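PDB 5NDX: glycosyl hydrolase from Rhizobium leguminosarum bv. trifolii, which probably hydrolyses O-glycosidic bonds as a family 39 glycoside hydrolase, the bacterial orthologue of human alpha-L-iduronidase. Local coordinates for residues K228-P233 against D274-H279; H279-Y284 against P452-E457; G318-R323 against D359-P364; G330-T335 against D353-F358. The protein carries 2 engineered substitutions. One frame throughout, in Å; residues are numbered along the deposited sequence.

Contact 1 (K228-P233 against D274-H279); sequences KEDLTP and DHHSWH. With SO4 (sulfate ion), chain C.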
# COMPACT_ATOMS: atom_id res chain seq x y z
N LYS A 228 22.92 -9.30 -3.09
CA LYS A 228 23.42 -8.19 -3.90
C LYS A 228 23.20 -8.45 -5.37
O LYS A 228 23.24 -7.49 -6.17
CB LYS A 228 24.93 -8.02 -3.75
CG LYS A 228 25.45 -7.88 -2.34
CD LYS A 228 24.84 -6.66 -1.73
CE LYS A 228 25.38 -6.43 -0.33
NZ LYS A 228 24.56 -5.29 0.18
N GLU A 229 22.99 -9.71 -5.73
CA GLU A 229 22.66 -10.06 -7.11
C GLU A 229 21.18 -9.87 -7.34
O GLU A 229 20.39 -10.04 -6.41
CB GLU A 229 23.01 -11.52 -7.43
CG GLU A 229 24.47 -11.67 -7.82
CD GLU A 229 25.39 -11.50 -6.66
OE1 GLU A 229 25.23 -12.29 -5.73
OE2 GLU A 229 26.22 -10.59 -6.66
N ASP A 230 20.82 -9.55 -8.57
CA ASP A 230 19.40 -9.52 -8.98
C ASP A 230 18.80 -10.89 -9.22
O ASP A 230 18.52 -11.29 -10.34
CB ASP A 230 19.21 -8.64 -10.21
CG ASP A 230 19.31 -7.16 -9.89
OD1 ASP A 230 19.42 -6.76 -8.72
OD2 ASP A 230 19.30 -6.37 -10.82
N LEU A 231 18.60 -11.61 -8.13
CA LEU A 231 17.94 -12.87 -8.21
C LEU A 231 16.48 -12.63 -8.64
O LEU A 231 15.92 -11.54 -8.44
CB LEU A 231 18.01 -13.56 -6.84
CG LEU A 231 19.41 -13.82 -6.27
CD1 LEU A 231 19.27 -14.59 -4.96
CD2 LEU A 231 20.35 -14.56 -7.19
N THR A 232 15.91 -13.66 -9.26
CA THR A 232 14.61 -13.57 -9.90
C THR A 232 13.48 -13.95 -8.91
O THR A 232 13.47 -15.05 -8.42
CB THR A 232 14.57 -14.50 -11.13
OG1 THR A 232 15.48 -13.96 -12.11
CG2 THR A 232 13.19 -14.49 -11.76
N PRO A 233 12.58 -13.03 -8.58
CA PRO A 233 11.42 -13.45 -7.74
C PRO A 233 10.66 -14.68 -8.28
O PRO A 233 10.45 -14.77 -9.47
CB PRO A 233 10.49 -12.23 -7.78
CG PRO A 233 11.42 -11.06 -8.00
CD PRO A 233 12.50 -11.60 -8.93
N ASP A 274 18.99 -3.36 -0.13
CA ASP A 274 19.87 -3.74 -1.25
C ASP A 274 19.41 -3.00 -2.52
O ASP A 274 18.26 -2.58 -2.58
CB ASP A 274 19.79 -5.24 -1.48
CG ASP A 274 20.46 -6.02 -0.37
OD1 ASP A 274 21.46 -5.52 0.15
OD2 ASP A 274 19.99 -7.13 -0.04
N HIS A 275 20.32 -2.79 -3.47
CA HIS A 275 19.99 -2.06 -4.68
C HIS A 275 19.52 -3.02 -5.79
O HIS A 275 20.27 -3.87 -6.23
CB HIS A 275 21.17 -1.21 -5.13
CG HIS A 275 21.54 -0.22 -4.10
ND1 HIS A 275 20.85 0.95 -3.92
CD2 HIS A 275 22.48 -0.25 -3.13
CE1 HIS A 275 21.38 1.63 -2.93
NE2 HIS A 275 22.38 0.93 -2.44
N HIS A 276 18.22 -2.95 -6.07
CA HIS A 276 17.62 -3.68 -7.16
C HIS A 276 16.74 -2.65 -7.89
O HIS A 276 15.66 -2.26 -7.39
CB HIS A 276 16.77 -4.83 -6.63
CG HIS A 276 17.51 -5.80 -5.77
ND1 HIS A 276 18.46 -6.67 -6.28
CD2 HIS A 276 17.44 -6.06 -4.44
CE1 HIS A 276 18.93 -7.42 -5.30
NE2 HIS A 276 18.33 -7.07 -4.18
N SER A 277 17.23 -2.21 -9.04
CA SER A 277 16.71 -1.09 -9.78
C SER A 277 15.27 -1.22 -10.32
O SER A 277 14.58 -0.23 -10.53
CB SER A 277 17.65 -0.71 -10.90
OG SER A 277 18.78 -0.06 -10.34
N TRP A 278 14.84 -2.45 -10.49
CA TRP A 278 13.49 -2.73 -10.86
C TRP A 278 12.43 -2.19 -9.86
O TRP A 278 11.28 -2.03 -10.26
CB TRP A 278 13.26 -4.23 -11.09
CG TRP A 278 13.72 -5.17 -10.08
CD1 TRP A 278 14.89 -5.92 -10.13
CD2 TRP A 278 13.01 -5.61 -8.91
NE1 TRP A 278 14.96 -6.72 -9.02
CE2 TRP A 278 13.82 -6.56 -8.27
CE3 TRP A 278 11.79 -5.24 -8.31
CZ2 TRP A 278 13.43 -7.20 -7.10
CZ3 TRP A 278 11.38 -5.89 -7.20
CH2 TRP A 278 12.20 -6.86 -6.59
N HIS A 279 12.81 -1.90 -8.62
CA HIS A 279 11.90 -1.23 -7.70
C HIS A 279 11.47 0.15 -8.18
O HIS A 279 10.41 0.65 -7.77
CB HIS A 279 12.51 -1.12 -6.32
CG HIS A 279 12.54 -2.40 -5.55
ND1 HIS A 279 13.70 -3.05 -5.24
CD2 HIS A 279 11.55 -3.15 -5.01
CE1 HIS A 279 13.45 -4.14 -4.55
NE2 HIS A 279 12.15 -4.25 -4.42
S SO4 C . 25.99 -1.84 -1.93
O1 SO4 C . 25.21 -2.23 -0.81
O2 SO4 C . 25.30 -2.21 -3.13
O3 SO4 C . 27.22 -2.57 -1.79
O4 SO4 C . 26.26 -0.44 -1.99
O HOH W 1 22.73 -4.91 -5.19
O HOH W 2 19.25 -3.73 -10.43
O HOH W 3 21.50 -4.48 -8.56
O HOH W 4 16.54 -8.97 -8.02

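Contact 2 (H279-Y284 against P452-E457); sequences HGKAYY and PMEVWE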
# COMPACT_ATOMS: atom_id res chain seq x y z
N HIS A 279 12.81 -1.90 -8.62
CA HIS A 279 11.90 -1.23 -7.70
C HIS A 279 11.47 0.15 -8.18
O HIS A 279 10.41 0.65 -7.77
CB HIS A 279 12.51 -1.12 -6.32
CG HIS A 279 12.54 -2.40 -5.55
ND1 HIS A 279 13.70 -3.05 -5.24
CD2 HIS A 279 11.55 -3.15 -5.01
CE1 HIS A 279 13.45 -4.14 -4.55
NE2 HIS A 279 12.15 -4.25 -4.42
N GLY A 280 12.25 0.76 -9.05
CA GLY A 280 11.93 2.09 -9.58
C GLY A 280 11.21 2.09 -10.89
O GLY A 280 10.93 3.15 -11.47
N LYS A 281 10.89 0.89 -11.38
CA LYS A 281 10.34 0.76 -12.74
C LYS A 281 9.09 -0.09 -12.83
O LYS A 281 8.67 -0.69 -11.85
CB LYS A 281 11.48 0.25 -13.66
CG LYS A 281 12.46 1.38 -13.95
CD LYS A 281 13.67 1.01 -14.79
CE LYS A 281 14.42 2.31 -15.13
NZ LYS A 281 15.79 2.13 -15.57
N ALA A 282 8.51 -0.14 -14.01
CA ALA A 282 7.24 -0.79 -14.19
C ALA A 282 7.26 -2.27 -13.82
O ALA A 282 6.22 -2.80 -13.43
CB ALA A 282 6.74 -0.59 -15.61
N TYR A 283 8.43 -2.91 -13.82
CA TYR A 283 8.51 -4.28 -13.40
C TYR A 283 7.90 -4.49 -12.03
O TYR A 283 7.20 -5.47 -11.81
CB TYR A 283 9.96 -4.80 -13.39
CG TYR A 283 10.10 -6.19 -12.78
CD1 TYR A 283 10.23 -6.36 -11.42
CD2 TYR A 283 10.04 -7.33 -13.57
CE1 TYR A 283 10.33 -7.61 -10.84
CE2 TYR A 283 10.10 -8.58 -13.00
CZ TYR A 283 10.27 -8.71 -11.64
OH TYR A 283 10.35 -9.94 -11.05
N TYR A 284 8.17 -3.57 -11.11
CA TYR A 284 7.68 -3.70 -9.77
C TYR A 284 6.15 -3.51 -9.71
O TYR A 284 5.51 -4.22 -8.99
CB TYR A 284 8.34 -2.70 -8.85
CG TYR A 284 8.11 -2.87 -7.35
CD1 TYR A 284 7.89 -4.12 -6.74
CD2 TYR A 284 8.22 -1.76 -6.51
CE1 TYR A 284 7.76 -4.22 -5.35
CE2 TYR A 284 8.06 -1.87 -5.16
CZ TYR A 284 7.82 -3.09 -4.56
OH TYR A 284 7.68 -3.12 -3.18
N PRO A 452 8.76 7.99 -13.81
CA PRO A 452 9.66 9.05 -13.39
C PRO A 452 11.15 8.65 -13.34
O PRO A 452 12.01 9.52 -13.54
CB PRO A 452 9.13 9.43 -12.00
CG PRO A 452 8.51 8.20 -11.49
CD PRO A 452 7.87 7.57 -12.70
N MET A 453 11.44 7.38 -13.13
CA MET A 453 12.83 6.98 -13.15
C MET A 453 13.44 7.10 -14.54
O MET A 453 14.59 7.54 -14.64
CB MET A 453 13.03 5.56 -12.59
CG MET A 453 14.49 5.24 -12.24
SD MET A 453 14.70 3.64 -11.44
CE MET A 453 16.51 3.61 -11.26
N GLU A 454 12.71 6.69 -15.60
CA GLU A 454 13.18 6.83 -16.97
C GLU A 454 13.37 8.32 -17.29
O GLU A 454 14.36 8.73 -17.93
CB GLU A 454 12.24 6.21 -18.03
CG GLU A 454 12.26 4.68 -18.09
CD GLU A 454 11.42 3.99 -16.96
OE1 GLU A 454 10.87 4.66 -16.05
OE2 GLU A 454 11.37 2.74 -16.97
N VAL A 455 12.44 9.13 -16.82
CA VAL A 455 12.52 10.55 -17.08
C VAL A 455 13.79 11.13 -16.43
O VAL A 455 14.50 11.90 -17.03
CB VAL A 455 11.24 11.26 -16.60
CG1 VAL A 455 11.43 12.76 -16.68
CG2 VAL A 455 10.06 10.84 -17.47
N TRP A 456 14.00 10.79 -15.16
CA TRP A 456 15.16 11.21 -14.42
C TRP A 456 16.48 10.78 -15.06
O TRP A 456 17.42 11.59 -15.14
CB TRP A 456 15.08 10.62 -13.01
CG TRP A 456 16.26 10.91 -12.11
CD1 TRP A 456 16.67 12.13 -11.64
CD2 TRP A 456 17.14 9.94 -11.54
NE1 TRP A 456 17.74 11.98 -10.80
CE2 TRP A 456 18.04 10.65 -10.71
CE3 TRP A 456 17.26 8.55 -11.64
CZ2 TRP A 456 19.07 10.00 -10.00
CZ3 TRP A 456 18.27 7.90 -10.92
CH2 TRP A 456 19.16 8.63 -10.09
N GLU A 457 16.56 9.52 -15.51
CA GLU A 457 17.77 9.03 -16.14
C GLU A 457 18.08 9.82 -17.40
O GLU A 457 19.21 9.98 -17.76
CB GLU A 457 17.67 7.53 -16.50
CG GLU A 457 17.79 6.63 -15.30
CD GLU A 457 17.73 5.12 -15.62
OE1 GLU A 457 18.16 4.67 -16.71
OE2 GLU A 457 17.23 4.41 -14.74
O HOH W 5 9.85 4.81 -13.30
O HOH W 6 9.24 1.57 -16.15

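Contact 3 (G318-R323 against D359-P364); sequences GGWSQR and DIIKKP. With 8U8 ((2~{R},3~{S},4~{S},5~{R},6~{S})-6-(4-methyl-2-oxidanylidene-chromen-7-yl)oxy-3,4,5-tris(oxidanyl)oxane-2-carboxylic acid), chain M.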
# COMPACT_ATOMS: atom_id res chain seq x y z
N GLY A 318 14.24 5.70 1.18
CA GLY A 318 15.48 5.43 0.47
C GLY A 318 15.40 5.79 -1.00
O GLY A 318 14.58 6.60 -1.42
N GLY A 319 16.31 5.20 -1.78
CA GLY A 319 16.53 5.61 -3.16
C GLY A 319 15.73 4.84 -4.20
O GLY A 319 14.88 3.99 -3.88
N TRP A 320 16.01 5.15 -5.44
CA TRP A 320 15.31 4.55 -6.60
C TRP A 320 15.33 3.03 -6.63
O TRP A 320 14.33 2.39 -7.01
CB TRP A 320 15.90 5.09 -7.88
CG TRP A 320 15.62 6.54 -8.20
CD1 TRP A 320 16.49 7.58 -8.11
CD2 TRP A 320 14.42 7.07 -8.75
NE1 TRP A 320 15.89 8.74 -8.52
CE2 TRP A 320 14.62 8.45 -8.93
CE3 TRP A 320 13.17 6.54 -9.05
CZ2 TRP A 320 13.63 9.30 -9.45
CZ3 TRP A 320 12.20 7.38 -9.56
CH2 TRP A 320 12.45 8.75 -9.77
N SER A 321 16.45 2.45 -6.18
CA SER A 321 16.75 1.04 -6.30
C SER A 321 16.47 0.30 -5.04
O SER A 321 16.65 -0.91 -4.97
CB SER A 321 18.28 0.85 -6.57
OG SER A 321 18.47 1.26 -7.88
N GLN A 322 15.98 0.97 -4.03
CA GLN A 322 15.57 0.26 -2.81
C GLN A 322 14.08 -0.04 -2.81
O GLN A 322 13.37 0.51 -3.65
CB GLN A 322 16.04 1.10 -1.63
CG GLN A 322 17.57 1.12 -1.60
CD GLN A 322 18.12 2.04 -0.53
OE1 GLN A 322 17.63 3.15 -0.31
NE2 GLN A 322 19.09 1.56 0.18
N ARG A 323 13.61 -0.92 -1.91
CA ARG A 323 12.19 -1.29 -1.86
C ARG A 323 11.42 -0.25 -1.07
O ARG A 323 11.15 -0.38 0.16
CB ARG A 323 12.00 -2.63 -1.25
CG ARG A 323 10.54 -3.15 -1.24
CD ARG A 323 10.60 -4.65 -0.82
NE ARG A 323 10.55 -4.65 0.51
CZ ARG A 323 11.15 -5.44 1.40
NH1 ARG A 323 11.87 -6.52 1.17
NH2 ARG A 323 10.89 -5.05 2.61
N ASP A 359 13.20 16.32 -1.22
CA ASP A 359 12.13 16.07 -2.15
C ASP A 359 11.97 14.56 -2.26
O ASP A 359 12.96 13.80 -2.30
CB ASP A 359 12.44 16.70 -3.49
CG ASP A 359 12.18 18.20 -3.51
OD1 ASP A 359 11.01 18.59 -3.62
OD2 ASP A 359 13.15 18.99 -3.41
N ILE A 360 10.71 14.15 -2.38
CA ILE A 360 10.38 12.76 -2.65
C ILE A 360 9.54 12.66 -3.91
O ILE A 360 8.64 13.47 -4.15
CB ILE A 360 9.65 12.05 -1.50
CG1 ILE A 360 8.45 12.83 -0.99
CG2 ILE A 360 10.66 11.78 -0.41
CD1 ILE A 360 7.72 12.14 0.14
N ILE A 361 9.88 11.65 -4.72
CA ILE A 361 9.21 11.35 -5.93
C ILE A 361 8.58 9.95 -5.84
O ILE A 361 9.24 8.99 -5.46
CB ILE A 361 10.20 11.44 -7.09
CG1 ILE A 361 10.79 12.84 -7.25
CG2 ILE A 361 9.54 11.03 -8.39
CD1 ILE A 361 9.80 13.95 -7.60
N LYS A 362 7.31 9.84 -6.19
CA LYS A 362 6.58 8.55 -6.25
C LYS A 362 7.13 7.55 -7.20
O LYS A 362 7.42 7.85 -8.34
CB LYS A 362 5.12 8.75 -6.65
CG LYS A 362 4.32 9.30 -5.54
CD LYS A 362 2.92 9.90 -5.82
CE LYS A 362 2.08 9.30 -6.87
NZ LYS A 362 0.65 9.85 -6.79
N LYS A 363 7.18 6.32 -6.74
CA LYS A 363 7.69 5.20 -7.51
C LYS A 363 6.56 4.19 -7.79
O LYS A 363 5.47 4.31 -7.21
CB LYS A 363 8.81 4.53 -6.71
CG LYS A 363 10.11 5.33 -6.70
CD LYS A 363 11.11 4.78 -5.69
CE LYS A 363 11.61 3.38 -6.05
NZ LYS A 363 12.40 2.89 -4.92
N PRO A 364 6.85 3.17 -8.64
CA PRO A 364 5.82 2.22 -9.05
C PRO A 364 5.20 1.38 -7.98
O PRO A 364 4.07 0.94 -8.17
CB PRO A 364 6.50 1.35 -10.12
CG PRO A 364 7.52 2.30 -10.71
CD PRO A 364 8.00 3.14 -9.56
C15 8U8 M . 17.38 -12.45 9.62
C13 8U8 M . 16.31 -13.04 8.92
C14 8U8 M . 16.29 -14.43 8.78
C16 8U8 M . 15.22 -15.05 8.12
O9 8U8 M . 15.29 -16.27 8.01
O8 8U8 M . 14.18 -14.32 7.58
C11 8U8 M . 14.12 -12.96 7.80
C10 8U8 M . 12.99 -12.27 7.36
C12 8U8 M . 15.19 -12.30 8.46
C7 8U8 M . 15.06 -10.92 8.69
C8 8U8 M . 13.92 -10.23 8.26
C9 8U8 M . 12.88 -10.89 7.58
O2 8U8 M . 11.73 -10.25 7.16
C5 8U8 M . 11.64 -8.81 6.85
O1 8U8 M . 12.73 -8.46 5.99
C1 8U8 M . 13.04 -7.12 5.83
C6 8U8 M . 13.36 -7.05 4.45
O7 8U8 M . 14.13 -6.15 4.13
O6 8U8 M . 12.82 -7.86 3.73
C2 8U8 M . 11.88 -6.10 6.05
O5 8U8 M . 11.03 -6.11 4.88
C3 8U8 M . 11.06 -6.35 7.39
O4 8U8 M . 11.27 -5.30 8.27
C4 8U8 M . 11.43 -7.71 8.05
O3 8U8 M . 10.39 -8.02 9.08

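Contact 4 (G330-T335 against D353-F358); sequences GSRNFT and DRTPPF. Unlike the reference sequence in segment 353-358: Thr355 (reference Ala). With SO4 (sulfate ion), chain J.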
# COMPACT_ATOMS: atom_id res chain seq x y z
N GLY A 330 17.94 14.16 -0.98
CA GLY A 330 18.38 14.98 0.16
C GLY A 330 19.61 14.33 0.81
O GLY A 330 20.10 13.33 0.31
N SER A 331 20.05 14.88 1.94
CA SER A 331 21.34 14.53 2.54
C SER A 331 21.25 13.44 3.58
O SER A 331 22.26 12.84 3.87
CB SER A 331 21.98 15.76 3.18
OG SER A 331 21.08 16.32 4.14
N ARG A 332 20.07 13.10 4.07
CA ARG A 332 19.98 12.08 5.12
C ARG A 332 20.10 10.68 4.53
O ARG A 332 19.82 10.50 3.37
CB ARG A 332 18.67 12.21 5.89
CG ARG A 332 18.48 13.60 6.42
CD ARG A 332 17.19 13.74 7.16
NE ARG A 332 17.26 13.18 8.49
CZ ARG A 332 16.24 13.14 9.33
NH1 ARG A 332 15.04 13.60 8.97
NH2 ARG A 332 16.43 12.63 10.54
N ASN A 333 20.51 9.71 5.34
CA ASN A 333 20.53 8.30 4.95
C ASN A 333 19.81 7.49 6.02
O ASN A 333 20.18 7.56 7.18
CB ASN A 333 21.96 7.78 4.78
CG ASN A 333 22.01 6.41 4.10
OD1 ASN A 333 21.41 5.43 4.56
ND2 ASN A 333 22.75 6.32 3.00
N PHE A 334 18.81 6.71 5.64
CA PHE A 334 18.01 6.00 6.62
C PHE A 334 18.33 4.50 6.70
O PHE A 334 17.67 3.78 7.44
CB PHE A 334 16.50 6.22 6.32
CG PHE A 334 16.08 7.68 6.36
CD1 PHE A 334 16.20 8.47 5.23
CD2 PHE A 334 15.59 8.24 7.51
CE1 PHE A 334 15.82 9.81 5.24
CE2 PHE A 334 15.18 9.56 7.54
CZ PHE A 334 15.30 10.35 6.40
N THR A 335 19.33 4.02 5.96
CA THR A 335 19.77 2.61 6.05
C THR A 335 20.67 2.43 7.28
O THR A 335 20.22 2.06 8.36
CB THR A 335 20.64 2.20 4.84
OG1 THR A 335 21.92 2.81 4.98
CG2 THR A 335 20.02 2.61 3.46
N ASP A 353 12.51 23.80 9.26
CA ASP A 353 13.70 24.68 9.16
C ASP A 353 14.96 24.14 9.89
O ASP A 353 16.04 24.66 9.65
CB ASP A 353 13.41 26.08 9.70
CG ASP A 353 12.46 26.87 8.82
OD1 ASP A 353 12.87 27.33 7.74
OD2 ASP A 353 11.32 27.12 9.28
N ARG A 354 14.81 23.14 10.76
CA ARG A 354 15.96 22.50 11.46
C ARG A 354 16.56 21.38 10.62
O ARG A 354 17.77 21.36 10.37
CB ARG A 354 15.61 21.91 12.86
CG ARG A 354 14.63 22.69 13.75
CD ARG A 354 14.93 24.18 13.94
NE ARG A 354 16.24 24.45 14.57
CZ ARG A 354 17.29 25.05 14.00
NH1 ARG A 354 17.26 25.51 12.74
NH2 ARG A 354 18.42 25.20 14.70
N THR A 355 15.70 20.45 10.20
CA THR A 355 16.13 19.23 9.54
C THR A 355 16.50 19.45 8.08
O THR A 355 16.10 20.43 7.44
CB THR A 355 15.06 18.10 9.59
OG1 THR A 355 13.75 18.69 9.65
CG2 THR A 355 15.27 17.18 10.79
N PRO A 356 17.31 18.55 7.55
CA PRO A 356 17.70 18.72 6.16
C PRO A 356 16.50 18.77 5.19
O PRO A 356 15.57 18.01 5.34
CB PRO A 356 18.59 17.51 5.90
CG PRO A 356 19.15 17.19 7.26
CD PRO A 356 18.02 17.44 8.20
N PRO A 357 16.50 19.70 4.24
CA PRO A 357 15.44 19.75 3.26
C PRO A 357 15.46 18.51 2.29
O PRO A 357 16.44 17.75 2.29
CB PRO A 357 15.72 21.06 2.53
CG PRO A 357 17.18 21.23 2.62
CD PRO A 357 17.61 20.62 3.92
N PHE A 358 14.37 18.28 1.55
CA PHE A 358 14.24 17.05 0.77
C PHE A 358 13.13 17.16 -0.21
O PHE A 358 12.22 17.98 -0.03
CB PHE A 358 13.99 15.80 1.67
CG PHE A 358 12.64 15.79 2.33
CD1 PHE A 358 12.40 16.55 3.48
CD2 PHE A 358 11.58 15.07 1.78
CE1 PHE A 358 11.13 16.60 4.05
CE2 PHE A 358 10.33 15.12 2.34
CZ PHE A 358 10.10 15.87 3.48
S SO4 J . 20.06 13.72 10.73
O1 SO4 J . 19.95 14.12 9.31
O2 SO4 J . 19.83 12.26 10.84
O3 SO4 J . 19.06 14.49 11.53
O4 SO4 J . 21.44 14.05 11.21
O HOH W 7 19.04 17.66 2.42

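Contact 1 (K228-P233 against D274-H279)
Asp230 and His276 carry the centre of this contact, their side chains running antiparallel, side by side. His276 ND1 donates to Asp230 OD1 at 2.6 Å, nearly straight (N-H...O 173°) and in the ring plane; OD1 is met from above the carboxylate plane, and ring and carboxylate planes stand 49° apart. The carbonyl of Glu229 also lies at the imidazole edge, its O 3.2 Å from His276 CE1. So close a carboxylate would probably favour the charged form of the imidazole. Near one end, Lys228 bends at chi2 and meets Asp274 crosswise, giving a salt bridge of 3.1 Å between NZ and OD1; a long flexible chain suits this exposed site, where NZ also bonds weakly to a sulfate. The two segments belong to loops that follow neighbouring parallel strands, 216-219 and 261-263, of the TIM barrel. Water fills the seam: one molecule joins Lys228 O to His275 O, another Asp230 OD2 to Ser277 N, a third Leu231 O to Trp278 NE1. An alanine in place of His276 removes the ND1 donor and would probably leave Asp230 less firmly held and the middles of the loops less well joined. In the next shell, Trp278 sets one indole face, towards its rim, against His276 CB, and both His279 N and His279 ND1 donate to His276 O, while the backbone of Ser321 bonds to that of His276.

Contact 2 (H279-Y284 against P452-E457)
Lys281 sets its CG anti to its own carbonyl carbon and then runs fully extended, so that its whole length reaches across to helix 452-457. Met453 places CG anti to the backbone N (chi1 -164°) and is likewise extended, whereas Glu454 folds at chi2 (79°) and brings its carboxylate back beside the lysine methylenes. Glu457 stretches out to meet the lysine tip. There Lys281 NZ forms a salt bridge with Glu457 OE2 at 2.8 Å, approaching from above the carboxylate plane as the two chains meet crosswise. Lower down, Glu454 OE2 stands 3.5 Å from Lys281 CG, and Met453 SD lies 3.9 Å from Lys281 CE; the unbranched, flexible methionine packs against the apolar lysine stem. Gly280 fits tightly under Met453: its O is 3.4 Å from Met453 CB, and any CB on the glycine would run into the sulfur. One water donates to Gly280 O and Glu454 OE1 and accepts from Met453 N in the first turn of the helix; a second joins Ala282 N to Glu454 OE2. The contact thus ties a barrel helix to a short helix that follows strand 436-445 of the nine-stranded sheet. With Lys281 NZ also 4.7 Å from Glu454 OE2, not in contact, the lysine faces two carboxylates, and this surplus of negative charge would probably keep it protonated.

Contact 3 (G318-R323 against D359-P364)
The tight part of this contact is the ammonium of Lys363, buried under the type I turn Gly319-Gln322. With its chain bent at chi3 (66°), Lys363 NZ donates to Gly319 O at 2.9 Å and to Gln322 O at 2.9 Å, both in the carbonyl planes, and more weakly to Trp320 O; Thr324 OG1 is a further partner. A lysine suits the spot because one flexible cation can satisfy several converging carbonyls. Gly319 O also takes Gln322 N, which closes the turn, and Gln322 OE1 accepts from Gly319 N. Looser is the apolar flank: Trp320 CE3 rests 4.0 Å from Lys363 CG, and Trp320 CH2 lies 3.9 Å from Ile361 CG2, all meeting obliquely. On the partly exposed side, Ser321 points away from strand 358-362, its OG bonded to Ser277 OG. Beyond the turn, Arg323, CG anti to its backbone N (chi1 -176°), sends its guanidinium to the bound glycoside, NH1 to the carboxylate O6 at 3.0 Å and NH2 to the hydroxyl O5 at 2.5 Å. Lys363 thus fixes the loop after barrel strand 307-310, and an arginine bonded to the sugar carboxylate in this ligand pocket is consistent with recognition of a uronic acid.

Contact 4 (G330-T335 against D353-F358)
Van der Waals contacts come first, since no direct hydrogen bond joins the two segments. Pro356 presents its ring to the first segment: Arg332 lies crosswise to it, with Arg332 CG 3.7 Å from Pro356 CG, and Ser331 OG sits 3.3 Å from Pro356 CB. A proline makes a rigid, compact apolar surface for the aliphatic stem of an arginine. Thr355, which differs from the alanine of the reference sequence, lays CG2 over one face of the Arg332 guanidinium, 4.0 Å from Arg332 NH1, while Phe334 CE2 lies above the opposite face. Gly330 belongs where the chain has no room for a CB, which would collide with Pro357 O. Among the polar links, one water bridges the segments, 3.0 Å from Ser331 OG and donating to Pro357 O at 2.6 Å. Within the first segment, Asn333 OD1 accepts from Thr335 N at 2.9 Å, an Asx turn, and from Thr335 OG1. Charge is concentrated on Arg332: bent at chi3 (78°), it directs NH1 into salt bridges with Glu37 and Glu35, and its NE and NH2 bond weakly to a sulfate. An alanine in place of Arg332 strips away these salt bridges and the stem packed on Pro356, and would probably loosen the link to helix 36-45. The two segments flank residues 336-350, which are not modelled; strands 326-330 and 358-362 form an antiparallel two-stranded sheet, and the contact lies at the surface where the long connection leaves and re-enters it.

Overall arrangement
From the N terminus, contact 1 closes first: residues 228-279 form a loop holding helix 235-252 and strand 261-263, and it joins two neighbouring loops of the TIM barrel. Contact 2 opens at His279, shared with contact 1, and reaches 168 residues ahead to helix 452-457, beside the barrel. Within that span lies contact 3, and within contact 3 lies contact 4, which draws together the ends of the long connection between strands 326-330 and 358-362; none cross. Contacts 1, 2 and 3 touch: His279 CB packs on Gln322 O between contacts 1 and 3, and Trp456 stacks on Trp320 between 2 and 3. Contact 4, more peripheral, meets contact 3 through Gln322 and Thr335.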